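Long-range contacts in 2-C-methyl-D-erythritol 4-phosphate cytidylyltransferase (Anaerococcus prevotii, PDB 4KT7), which probably catalyses the CTP-dependent conversion of 2-C-methyl-D-erythritol 4-phosphate to 4-CDP-2-C-methyl-D-erythritol, with release of diphosphate, in isoprenoid biosynthesis: residues K8-I13 with E52-I57; S91-L96 with M179-L184; E104-H109 with F171-I176; E118-K123 with N164-Q169. All coordinates share one frame; numbering follows the deposited sequence.

Contact 1 (K8-I13 with E52-I57)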
# COMPACT_ATOMS: atom_id res chain seq x y z
N LYS A 8 18.77 28.17 -11.15
CA LYS A 8 19.52 27.47 -10.11
C LYS A 8 19.98 26.11 -10.58
O LYS A 8 19.23 25.38 -11.23
CB LYS A 8 18.67 27.31 -8.84
CG LYS A 8 18.37 28.60 -8.09
CD LYS A 8 17.24 28.35 -7.09
CE LYS A 8 17.13 29.46 -6.07
NZ LYS A 8 16.03 29.16 -5.12
N PHE A 9 21.22 25.76 -10.21
CA PHE A 9 21.83 24.47 -10.51
C PHE A 9 21.09 23.37 -9.74
O PHE A 9 20.94 23.47 -8.52
CB PHE A 9 23.29 24.55 -10.06
CG PHE A 9 24.15 23.40 -10.50
CD1 PHE A 9 24.04 22.16 -9.91
CD2 PHE A 9 25.13 23.60 -11.46
CE1 PHE A 9 24.87 21.12 -10.30
CE2 PHE A 9 25.96 22.55 -11.85
CZ PHE A 9 25.83 21.32 -11.26
N ILE A 10 20.65 22.33 -10.45
CA ILE A 10 19.90 21.23 -9.84
C ILE A 10 20.74 19.94 -9.82
O ILE A 10 21.31 19.55 -10.85
CB ILE A 10 18.57 20.95 -10.60
CG1 ILE A 10 17.70 22.22 -10.66
CG2 ILE A 10 17.80 19.79 -9.94
CD1 ILE A 10 16.42 22.08 -11.50
N SER A 11 20.84 19.31 -8.65
CA SER A 11 21.54 18.02 -8.55
C SER A 11 20.54 16.91 -8.27
O SER A 11 19.52 17.15 -7.62
CB SER A 11 22.55 18.03 -7.40
OG SER A 11 23.47 19.10 -7.54
N ALA A 12 20.82 15.70 -8.76
CA ALA A 12 20.01 14.53 -8.39
C ALA A 12 20.90 13.50 -7.72
O ALA A 12 22.03 13.26 -8.18
CB ALA A 12 19.31 13.94 -9.60
N ILE A 13 20.39 12.93 -6.64
CA ILE A 13 21.05 11.87 -5.90
C ILE A 13 20.20 10.61 -6.06
O ILE A 13 19.06 10.57 -5.60
CB ILE A 13 21.13 12.24 -4.39
CG1 ILE A 13 22.05 13.45 -4.18
CG2 ILE A 13 21.63 11.06 -3.57
CD1 ILE A 13 22.12 13.93 -2.73
N GLU A 52 16.81 19.32 -17.18
CA GLU A 52 16.75 20.30 -16.10
C GLU A 52 17.72 19.93 -14.97
O GLU A 52 18.22 20.79 -14.25
CB GLU A 52 15.31 20.40 -15.55
CG GLU A 52 14.35 21.20 -16.44
CD GLU A 52 13.91 20.47 -17.71
OE1 GLU A 52 14.08 19.23 -17.79
OE2 GLU A 52 13.40 21.14 -18.63
N ILE A 53 17.99 18.64 -14.83
CA ILE A 53 18.93 18.18 -13.81
C ILE A 53 20.35 18.42 -14.33
O ILE A 53 20.69 17.97 -15.43
CB ILE A 53 18.70 16.69 -13.50
CG1 ILE A 53 17.34 16.51 -12.81
CG2 ILE A 53 19.84 16.13 -12.66
CD1 ILE A 53 16.86 15.06 -12.74
N ASP A 54 21.19 19.12 -13.56
CA ASP A 54 22.53 19.49 -14.04
C ASP A 54 23.60 18.45 -13.76
O ASP A 54 24.62 18.41 -14.44
CB ASP A 54 22.96 20.85 -13.48
CG ASP A 54 22.05 21.97 -13.92
OD1 ASP A 54 22.08 22.30 -15.11
OD2 ASP A 54 21.30 22.52 -13.06
N GLU A 55 23.38 17.62 -12.75
CA GLU A 55 24.33 16.55 -12.42
C GLU A 55 23.62 15.43 -11.71
O GLU A 55 22.60 15.66 -11.04
CB GLU A 55 25.43 17.05 -11.49
CG GLU A 55 24.99 17.19 -10.05
CD GLU A 55 26.10 17.70 -9.13
OE1 GLU A 55 27.29 17.71 -9.52
OE2 GLU A 55 25.76 18.10 -7.99
N ILE A 56 24.17 14.22 -11.81
CA ILE A 56 23.58 13.05 -11.18
C ILE A 56 24.62 12.32 -10.34
O ILE A 56 25.69 11.94 -10.84
CB ILE A 56 23.04 12.06 -12.25
CG1 ILE A 56 21.97 12.72 -13.13
CG2 ILE A 56 22.50 10.77 -11.60
CD1 ILE A 56 21.45 11.79 -14.23
N ILE A 57 24.31 12.12 -9.06
CA ILE A 57 25.18 11.42 -8.12
C ILE A 57 24.54 10.09 -7.76
O ILE A 57 23.43 10.06 -7.21
CB ILE A 57 25.37 12.20 -6.80
CG1 ILE A 57 25.81 13.64 -7.06
CG2 ILE A 57 26.37 11.50 -5.89
CD1 ILE A 57 26.99 13.74 -7.90
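Phe-9 lies flat over the methylene of Asp-54 where two neighbouring parallel strands, 10-16 and 55-60, begin their run together. They belong to the Rossmann-like sheet of this GT-A-clan enzyme, and the connection between them, a beta-alpha-beta crossover, includes the short strands 33-34 and 37-38 and helix 39-48. Asp-54 CB sits over the centre of the Phe-9 ring, 3.6 Å from its centroid, a CH-pi contact. The carboxylate of Glu-55 comes to the ring differently: its CD is 3.8 Å from Phe-9 CE1, at the ring edge, and the two planes stand 85° apart. An alanine in place of Phe-9 would probably leave the Asp-54 methylene without its aromatic cover and open a gap beside the Glu-55 carboxylate. Asp-54 also turns OD2 back to the 8-13 segment, where its anti lone pair takes the Ile-10 N-H at 2.7 Å in a nearly straight bond. Ile-10 O in turn receives Asp-54 N, and more weakly Glu-55 N. From there the ladder is regular: Ala-12 N gives to Glu-55 O, and Ile-57 N to Ala-12 O. On the face that carries Ala-12 and Ile-56, Ala-12 CB packs 3.8 Å from Ile-53 CG2. Strand 105-110 flanks 10-16 on its other edge. On the Ser-11 side, Glu-55 CG lies between its backbone N and carbonyl carbon (chi1 77°), and the extended chain beyond leads to a carboxylate that also binds Arg-80 through OE1 and Asp-100 N through OE2. Ser-11 OG donates to that same OE2 at 2.5 Å, reaching it on the anti side and 24° out of the carboxylate plane.

Contact 2 (S91-L96 with M179-L184)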
# COMPACT_ATOMS: atom_id res chain seq x y z
N SER A 91 23.87 7.04 3.78
CA SER A 91 24.09 7.00 2.34
C SER A 91 23.70 8.32 1.66
O SER A 91 24.47 8.87 0.86
CB SER A 91 23.31 5.83 1.73
OG SER A 91 23.96 4.61 2.07
N THR A 92 22.53 8.84 1.98
CA THR A 92 22.08 10.09 1.40
C THR A 92 23.08 11.22 1.71
O THR A 92 23.41 12.03 0.85
CB THR A 92 20.69 10.42 1.93
OG1 THR A 92 19.81 9.38 1.49
CG2 THR A 92 20.19 11.79 1.44
N PHE A 93 23.59 11.24 2.94
CA PHE A 93 24.55 12.27 3.32
C PHE A 93 25.84 12.20 2.54
O PHE A 93 26.43 13.25 2.22
CB PHE A 93 24.85 12.22 4.81
CG PHE A 93 25.52 13.47 5.32
CD1 PHE A 93 24.87 14.68 5.27
CD2 PHE A 93 26.79 13.42 5.85
CE1 PHE A 93 25.47 15.84 5.75
CE2 PHE A 93 27.41 14.56 6.34
CZ PHE A 93 26.75 15.77 6.28
N GLU A 94 26.31 11.00 2.23
CA GLU A 94 27.49 10.88 1.36
C GLU A 94 27.16 11.49 0.00
O GLU A 94 28.01 12.11 -0.64
CB GLU A 94 27.90 9.42 1.16
CG GLU A 94 28.49 8.73 2.36
CD GLU A 94 29.66 9.50 2.95
OE1 GLU A 94 30.68 9.70 2.24
OE2 GLU A 94 29.56 9.90 4.13
N GLY A 95 25.92 11.29 -0.45
CA GLY A 95 25.48 11.87 -1.70
C GLY A 95 25.46 13.39 -1.58
O GLY A 95 25.92 14.09 -2.49
N LEU A 96 24.92 13.91 -0.48
CA LEU A 96 24.83 15.36 -0.27
C LEU A 96 26.19 16.03 -0.15
O LEU A 96 26.36 17.17 -0.60
CB LEU A 96 24.01 15.69 0.98
CG LEU A 96 22.51 15.39 0.95
CD1 LEU A 96 21.97 15.45 2.37
CD2 LEU A 96 21.75 16.40 0.06
N MSE A 179 19.38 20.38 7.65
CA MSE A 179 18.52 19.45 8.36
C MSE A 179 19.26 18.13 8.59
O MSE A 179 19.11 17.51 9.64
CB MSE A 179 17.25 19.16 7.54
CG MSE A 179 16.23 20.31 7.39
SE MSE A 179 15.62 20.93 9.13
CE MSE A 179 16.86 22.43 9.30
N TYR A 180 20.04 17.71 7.60
CA TYR A 180 20.79 16.47 7.70
C TYR A 180 21.86 16.52 8.78
O TYR A 180 22.06 15.55 9.53
CB TYR A 180 21.37 16.05 6.33
CG TYR A 180 20.67 14.84 5.78
CD1 TYR A 180 19.49 14.95 5.07
CD2 TYR A 180 21.14 13.56 6.06
CE1 TYR A 180 18.82 13.82 4.59
CE2 TYR A 180 20.49 12.44 5.60
CZ TYR A 180 19.32 12.57 4.87
OH TYR A 180 18.67 11.45 4.41
N GLU A 181 22.53 17.66 8.89
CA GLU A 181 23.51 17.81 9.97
C GLU A 181 22.84 17.76 11.33
O GLU A 181 23.37 17.16 12.26
CB GLU A 181 24.30 19.10 9.79
CG GLU A 181 25.15 19.08 8.55
CD GLU A 181 26.08 20.29 8.46
OE1 GLU A 181 25.57 21.43 8.29
OE2 GLU A 181 27.31 20.09 8.58
N LYS A 182 21.67 18.40 11.46
CA LYS A 182 20.88 18.29 12.68
C LYS A 182 20.47 16.85 12.97
O LYS A 182 20.51 16.40 14.11
CB LYS A 182 19.61 19.14 12.58
CG LYS A 182 19.83 20.62 12.81
CD LYS A 182 18.54 21.37 12.61
CE LYS A 182 18.61 22.74 13.25
NZ LYS A 182 18.83 22.66 14.73
N TYR A 183 20.05 16.14 11.94
CA TYR A 183 19.68 14.73 12.09
C TYR A 183 20.83 13.87 12.60
O TYR A 183 20.65 13.03 13.49
CB TYR A 183 19.16 14.16 10.77
CG TYR A 183 18.85 12.68 10.84
CD1 TYR A 183 17.72 12.23 11.52
CD2 TYR A 183 19.68 11.74 10.24
CE1 TYR A 183 17.43 10.88 11.59
CE2 TYR A 183 19.39 10.39 10.32
CZ TYR A 183 18.27 9.96 10.99
OH TYR A 183 17.97 8.62 11.07
N LEU A 184 22.01 14.06 12.02
CA LEU A 184 23.19 13.31 12.43
C LEU A 184 23.56 13.59 13.87
O LEU A 184 24.03 12.71 14.58
CB LEU A 184 24.38 13.64 11.52
CG LEU A 184 24.17 13.16 10.08
CD1 LEU A 184 25.22 13.77 9.15
CD2 LEU A 184 24.21 11.65 10.02
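Thr-92 sets its CG2 methyl 3.4 Å from Tyr-180 OH, the two side chains crossing at about a right angle. This is the first touch between helices 88-97 and 173-184, whose segment axes come no nearer than 11.1 Å, so large side chains have to bridge the space. The polar ends are engaged elsewhere: Thr-92 OG1 bonds to Arg-88 O, Tyr-180 OH to Asp-193 OD1. One residue on, with CG anti to the backbone N (chi1 -164°), Phe-93 carries its ring to Leu-184, whose CD1 stands over the ring centre, 3.6 Å from the centroid, in a CH-pi contact. Phe-93 also slides past Tyr-180 in the opposite direction, its CD1 3.9 Å from Tyr-180 CB. A turn further along, Leu-96 lays CD1 over one face of the Tyr-180 ring, 4.0 Å from the centroid and offset toward the rim. A leucine at Tyr-180 would probably leave Asp-193 without its hydroxyl partner and Leu-96 without the aromatic face beneath its methyl. Across the helix pair the grip is thus mainly apolar, two methyl-over-ring contacts plus aliphatic packing, and the helices are held by dispersion and shape, while the hydroxyls tie each side chain to its own surroundings.

Contact 3 (E104-H109 with F171-I176)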
# COMPACT_ATOMS: atom_id res chain seq x y z
N GLU A 104 22.09 24.34 -5.88
CA GLU A 104 21.15 25.03 -4.99
C GLU A 104 19.88 24.24 -4.73
O GLU A 104 19.12 24.57 -3.82
CB GLU A 104 20.78 26.40 -5.53
CG GLU A 104 21.91 27.41 -5.54
CD GLU A 104 21.42 28.82 -5.26
OE1 GLU A 104 21.05 29.09 -4.09
OE2 GLU A 104 21.38 29.64 -6.21
N LEU A 105 19.63 23.22 -5.56
CA LEU A 105 18.43 22.39 -5.42
C LEU A 105 18.82 20.92 -5.56
O LEU A 105 19.67 20.59 -6.38
CB LEU A 105 17.41 22.75 -6.50
CG LEU A 105 16.88 24.18 -6.51
CD1 LEU A 105 16.13 24.49 -7.81
CD2 LEU A 105 15.99 24.45 -5.30
N VAL A 106 18.22 20.03 -4.76
CA VAL A 106 18.58 18.62 -4.86
C VAL A 106 17.34 17.75 -4.91
O VAL A 106 16.41 17.91 -4.10
CB VAL A 106 19.52 18.16 -3.72
CG1 VAL A 106 18.98 18.56 -2.37
CG2 VAL A 106 19.74 16.64 -3.77
N LEU A 107 17.30 16.87 -5.91
CA LEU A 107 16.25 15.86 -6.02
C LEU A 107 16.85 14.51 -5.62
O LEU A 107 17.98 14.18 -5.99
CB LEU A 107 15.73 15.84 -7.47
CG LEU A 107 14.73 14.76 -7.92
CD1 LEU A 107 13.78 15.35 -8.97
CD2 LEU A 107 15.46 13.55 -8.50
N THR A 108 16.11 13.72 -4.86
CA THR A 108 16.58 12.40 -4.47
C THR A 108 15.64 11.37 -5.08
O THR A 108 14.46 11.67 -5.26
CB THR A 108 16.61 12.23 -2.95
OG1 THR A 108 15.27 12.37 -2.43
CG2 THR A 108 17.47 13.31 -2.34
N HIS A 109 16.13 10.18 -5.40
CA HIS A 109 15.25 9.14 -5.93
C HIS A 109 15.87 7.77 -5.70
O HIS A 109 17.11 7.63 -5.76
CB HIS A 109 15.02 9.35 -7.43
CG HIS A 109 14.09 8.34 -8.05
ND1 HIS A 109 12.72 8.37 -7.86
CD2 HIS A 109 14.34 7.30 -8.87
CE1 HIS A 109 12.17 7.39 -8.56
NE2 HIS A 109 13.12 6.72 -9.18
N PHE A 171 14.37 19.25 -2.58
CA PHE A 171 14.52 20.27 -1.53
C PHE A 171 15.47 21.37 -1.96
O PHE A 171 16.31 21.16 -2.83
CB PHE A 171 15.10 19.66 -0.24
CG PHE A 171 14.43 18.40 0.17
CD1 PHE A 171 13.31 18.43 0.98
CD2 PHE A 171 14.89 17.18 -0.30
CE1 PHE A 171 12.66 17.26 1.32
CE2 PHE A 171 14.24 16.00 0.06
CZ PHE A 171 13.13 16.05 0.86
N ASP A 172 15.32 22.52 -1.31
CA ASP A 172 16.36 23.56 -1.23
C ASP A 172 17.61 22.87 -0.68
O ASP A 172 17.54 22.19 0.36
CB ASP A 172 15.88 24.69 -0.31
CG ASP A 172 16.89 25.83 -0.19
OD1 ASP A 172 17.82 25.72 0.62
OD2 ASP A 172 16.74 26.87 -0.87
N LYS A 173 18.74 23.00 -1.37
CA LYS A 173 19.94 22.24 -0.97
C LYS A 173 20.52 22.64 0.39
O LYS A 173 20.89 21.77 1.17
CB LYS A 173 21.04 22.32 -2.04
CG LYS A 173 22.28 21.46 -1.75
CD LYS A 173 23.46 22.29 -1.23
CE LYS A 173 24.60 21.35 -0.81
NZ LYS A 173 25.76 22.05 -0.18
N LYS A 174 20.64 23.93 0.68
CA LYS A 174 21.17 24.33 1.99
C LYS A 174 20.26 23.86 3.11
O LYS A 174 20.70 23.44 4.16
CB LYS A 174 21.32 25.84 2.09
CG LYS A 174 22.47 26.39 1.27
CD LYS A 174 22.95 27.72 1.82
CE LYS A 174 24.19 28.19 1.07
NZ LYS A 174 24.83 29.36 1.74
N LEU A 175 18.96 23.91 2.85
CA LEU A 175 18.01 23.54 3.87
C LEU A 175 18.11 22.07 4.19
O LEU A 175 18.31 21.71 5.34
CB LEU A 175 16.60 23.90 3.42
CG LEU A 175 15.51 23.72 4.47
CD1 LEU A 175 15.90 24.44 5.76
CD2 LEU A 175 14.19 24.29 3.93
N ILE A 176 18.00 21.20 3.17
CA ILE A 176 18.09 19.77 3.44
C ILE A 176 19.45 19.37 3.99
O ILE A 176 19.53 18.52 4.88
CB ILE A 176 17.70 18.90 2.22
CG1 ILE A 176 17.42 17.46 2.66
CG2 ILE A 176 18.77 18.91 1.16
CD1 ILE A 176 16.30 17.37 3.70
O HOH W 1 20.19 26.05 -1.46
O HOH W 2 17.61 27.42 -3.30
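Val-106 faces Ile-176 and the start of helix 173-184 from strand 105-110. From its CB two methyls branch. CG1 lies between the backbone N and the carbonyl carbon (chi1 50°), a position that brings it 3.6 Å from Ile-176 CG2, the two side chains crossing at about a right angle. The same methyl has Phe-171 O at 3.8 Å and, a little farther, Lys-173 CA. The other methyl, CG2, lies anti to the backbone N and packs on Ile-13 of the neighbouring strand 10-16. Ile-176 in turn sets CD1 over the centre of the Phe-171 ring, so valine, isoleucine and phenylalanine form one apolar layer.

The backbones explain why these groups meet. Val-106 and Phe-171 are an antiparallel hydrogen-bonded pair, each N giving to the other's O at 2.9 Å, and this is where strand 168-172 joins the parallel part of the sheet. Then the chain turns straight into helix. Lys-173 N still gives to Glu-104 O in a nearly straight bond, though it arrives 51° above that carbonyl's plane, and Lys-173 CB rests 3.5 Å from the same oxygen. Asp-172 is the N-cap: its CG is anti to the backbone N (chi1 -179°), and OD1 accepts Leu-175 N through its anti lone pair at 3.1 Å. A water 2.6 Å from Asp-172 OD2 also lies close to Glu-104 O, and another water accepts from Lys-174 N. The helix N-terminus would probably stabilise the ionised Asp-172, partly countering the repulsion expected from the Glu-104 carboxylate, whose OE1 is 5.8 Å from Asp-172 OD2.

Contact 4 (E118-K123 with N164-Q169)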
# COMPACT_ATOMS: atom_id res chain seq x y z
N GLU A 118 9.47 10.39 -16.68
CA GLU A 118 10.17 11.67 -16.79
C GLU A 118 9.29 12.83 -16.33
O GLU A 118 9.76 13.77 -15.67
CB GLU A 118 10.61 11.85 -18.23
CG GLU A 118 11.50 13.03 -18.50
CD GLU A 118 11.83 13.14 -19.98
OE1 GLU A 118 12.04 12.08 -20.61
OE2 GLU A 118 11.87 14.28 -20.50
N GLU A 119 8.00 12.77 -16.65
CA GLU A 119 7.04 13.79 -16.24
C GLU A 119 6.94 13.94 -14.73
O GLU A 119 6.73 15.04 -14.21
CB GLU A 119 5.66 13.49 -16.82
CG GLU A 119 4.66 14.60 -16.65
CD GLU A 119 3.22 14.10 -16.66
OE1 GLU A 119 2.97 12.96 -16.20
OE2 GLU A 119 2.34 14.86 -17.12
N LEU A 120 7.09 12.84 -14.00
CA LEU A 120 7.01 12.90 -12.55
C LEU A 120 8.21 13.66 -11.98
O LEU A 120 8.08 14.42 -11.01
CB LEU A 120 6.95 11.50 -11.96
CG LEU A 120 6.81 11.41 -10.45
CD1 LEU A 120 5.53 12.11 -10.01
CD2 LEU A 120 6.82 9.95 -9.97
N PHE A 121 9.38 13.43 -12.57
CA PHE A 121 10.57 14.19 -12.16
C PHE A 121 10.44 15.67 -12.46
O PHE A 121 10.82 16.51 -11.65
CB PHE A 121 11.82 13.64 -12.85
CG PHE A 121 12.24 12.28 -12.33
CD1 PHE A 121 12.97 12.17 -11.16
CD2 PHE A 121 11.90 11.13 -13.03
CE1 PHE A 121 13.37 10.91 -10.69
CE2 PHE A 121 12.28 9.88 -12.56
CZ PHE A 121 13.02 9.77 -11.39
N LEU A 122 9.91 16.00 -13.64
CA LEU A 122 9.68 17.40 -14.01
C LEU A 122 8.67 18.06 -13.08
O LEU A 122 8.84 19.21 -12.66
CB LEU A 122 9.19 17.50 -15.45
CG LEU A 122 10.21 17.09 -16.53
CD1 LEU A 122 9.60 17.18 -17.94
CD2 LEU A 122 11.45 17.97 -16.44
N LYS A 123 7.60 17.34 -12.73
CA LYS A 123 6.59 17.88 -11.82
C LYS A 123 7.17 18.14 -10.45
O LYS A 123 6.82 19.13 -9.79
CB LYS A 123 5.40 16.92 -11.70
CG LYS A 123 4.47 16.95 -12.92
CD LYS A 123 3.69 15.63 -13.03
CE LYS A 123 2.83 15.39 -11.79
NZ LYS A 123 2.21 14.02 -11.75
N ASN A 164 0.36 7.36 0.47
CA ASN A 164 1.57 6.57 0.59
C ASN A 164 2.67 7.29 -0.16
O ASN A 164 2.49 7.59 -1.33
CB ASN A 164 1.37 5.20 -0.05
CG ASN A 164 0.25 4.40 0.60
OD1 ASN A 164 -0.73 4.02 -0.06
ND2 ASN A 164 0.39 4.14 1.88
N ILE A 165 3.81 7.54 0.47
CA ILE A 165 4.88 8.26 -0.22
C ILE A 165 5.67 7.38 -1.16
O ILE A 165 5.74 6.16 -1.00
CB ILE A 165 5.86 8.95 0.76
CG1 ILE A 165 6.72 7.91 1.48
CG2 ILE A 165 5.08 9.81 1.75
CD1 ILE A 165 7.77 8.51 2.38
N GLN A 166 6.28 8.01 -2.16
CA GLN A 166 7.22 7.30 -3.00
C GLN A 166 8.42 8.22 -3.21
O GLN A 166 8.71 9.06 -2.36
CB GLN A 166 6.54 6.87 -4.32
CG GLN A 166 5.65 7.94 -5.02
CD GLN A 166 4.95 7.41 -6.27
OE1 GLN A 166 5.10 7.97 -7.37
NE2 GLN A 166 4.17 6.34 -6.11
N THR A 167 9.14 8.05 -4.30
CA THR A 167 10.17 9.03 -4.66
C THR A 167 9.99 9.27 -6.15
O THR A 167 9.45 8.41 -6.84
CB THR A 167 11.59 8.55 -4.32
OG1 THR A 167 12.03 7.61 -5.31
CG2 THR A 167 11.66 7.92 -2.93
N PRO A 168 10.45 10.42 -6.67
CA PRO A 168 11.37 11.41 -6.09
C PRO A 168 10.80 12.33 -5.01
O PRO A 168 9.58 12.41 -4.78
CB PRO A 168 11.77 12.26 -7.30
CG PRO A 168 10.56 12.22 -8.17
CD PRO A 168 10.06 10.78 -8.05
N GLN A 169 11.73 12.97 -4.31
CA GLN A 169 11.46 14.05 -3.39
C GLN A 169 12.49 15.11 -3.78
O GLN A 169 13.48 14.77 -4.42
CB GLN A 169 11.73 13.58 -1.95
CG GLN A 169 10.85 12.44 -1.47
CD GLN A 169 10.99 12.20 0.03
OE1 GLN A 169 12.02 12.51 0.62
NE2 GLN A 169 9.95 11.67 0.64
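Leu-120 and Phe-121, neighbours on helix 118-127, both pack against Pro-168 at the bend between strands 162-166 and 168-172. The apolar contacts come first. Leu-120 carries its CG anti to the backbone N (chi1 -177°), and its CD2 methyl lies 3.9 Å from Pro-168 CD. Phe-121 meets the other carbons of the same pyrrolidine: its CD1 is 3.8 Å from Pro-168 CG, and its CE1 is 4.0 Å from Pro-168 CB. The helix side of the proline ring thus meets two successive residues, Leu-120 at CD and Phe-121 at CG and CB. The Phe-121 ring also meets His-109 edge-to-face, and Leu-107 of strand 105-110 packs beside it.

The polar contacts skirt this layer. Leu-120 CD2 is 3.7 Å from Gln-166 OE1, a meeting of methyl and amide oxygen without a bond. That oxygen binds Asn-215 ND2, and Gln-166 NE2 binds Glu-212 O, so both ends of the amide are occupied and its rotation is probably fixed. Thr-167 OG1 is bonded to Asp-110 N, and Thr-167 O also reaches Asn-215 ND2.

The backbone geometry ties these together. The peptide before Pro-168 is cis, and the chain turns a corner at Thr-167, which lets the two strands go on in different directions. Strand 162-166 reaches the second subunit, where Asn-164 pairs in an antiparallel ladder with a strand of that subunit. The chemistry is thus divided: helix and bend are joined mainly by apolar contacts, with one methyl against an amide oxygen, while the polar groups of the bend bond elsewhere, so a buried glutamine sits beside leucine with a partner at both OE1 and NE2.

Contacts 1 and 3 are joined directly in the sheet, their centres 9 Å apart: strand 105-110 lies beside 10-16, Ser-11 O probably bonds to Leu-107 N, and Ile-13 N to Leu-107 O. Contact 3 runs on into contact 4 along strand 168-172, where Thr-108 N probably bonds to Gln-169 O. Contact 2 covers the same layer from outside, with Ile-13 CD1 packed against Gly-95 and Leu-96 CD2 against Ile-176 CG2; its centre is 11 Å from that of contact 3. Contacts 2 and 4 do not touch, their nearest atoms about 8 Å apart. As in Rossmann-like relatives, the nucleotide probably binds at the C-terminal ends of the parallel strands.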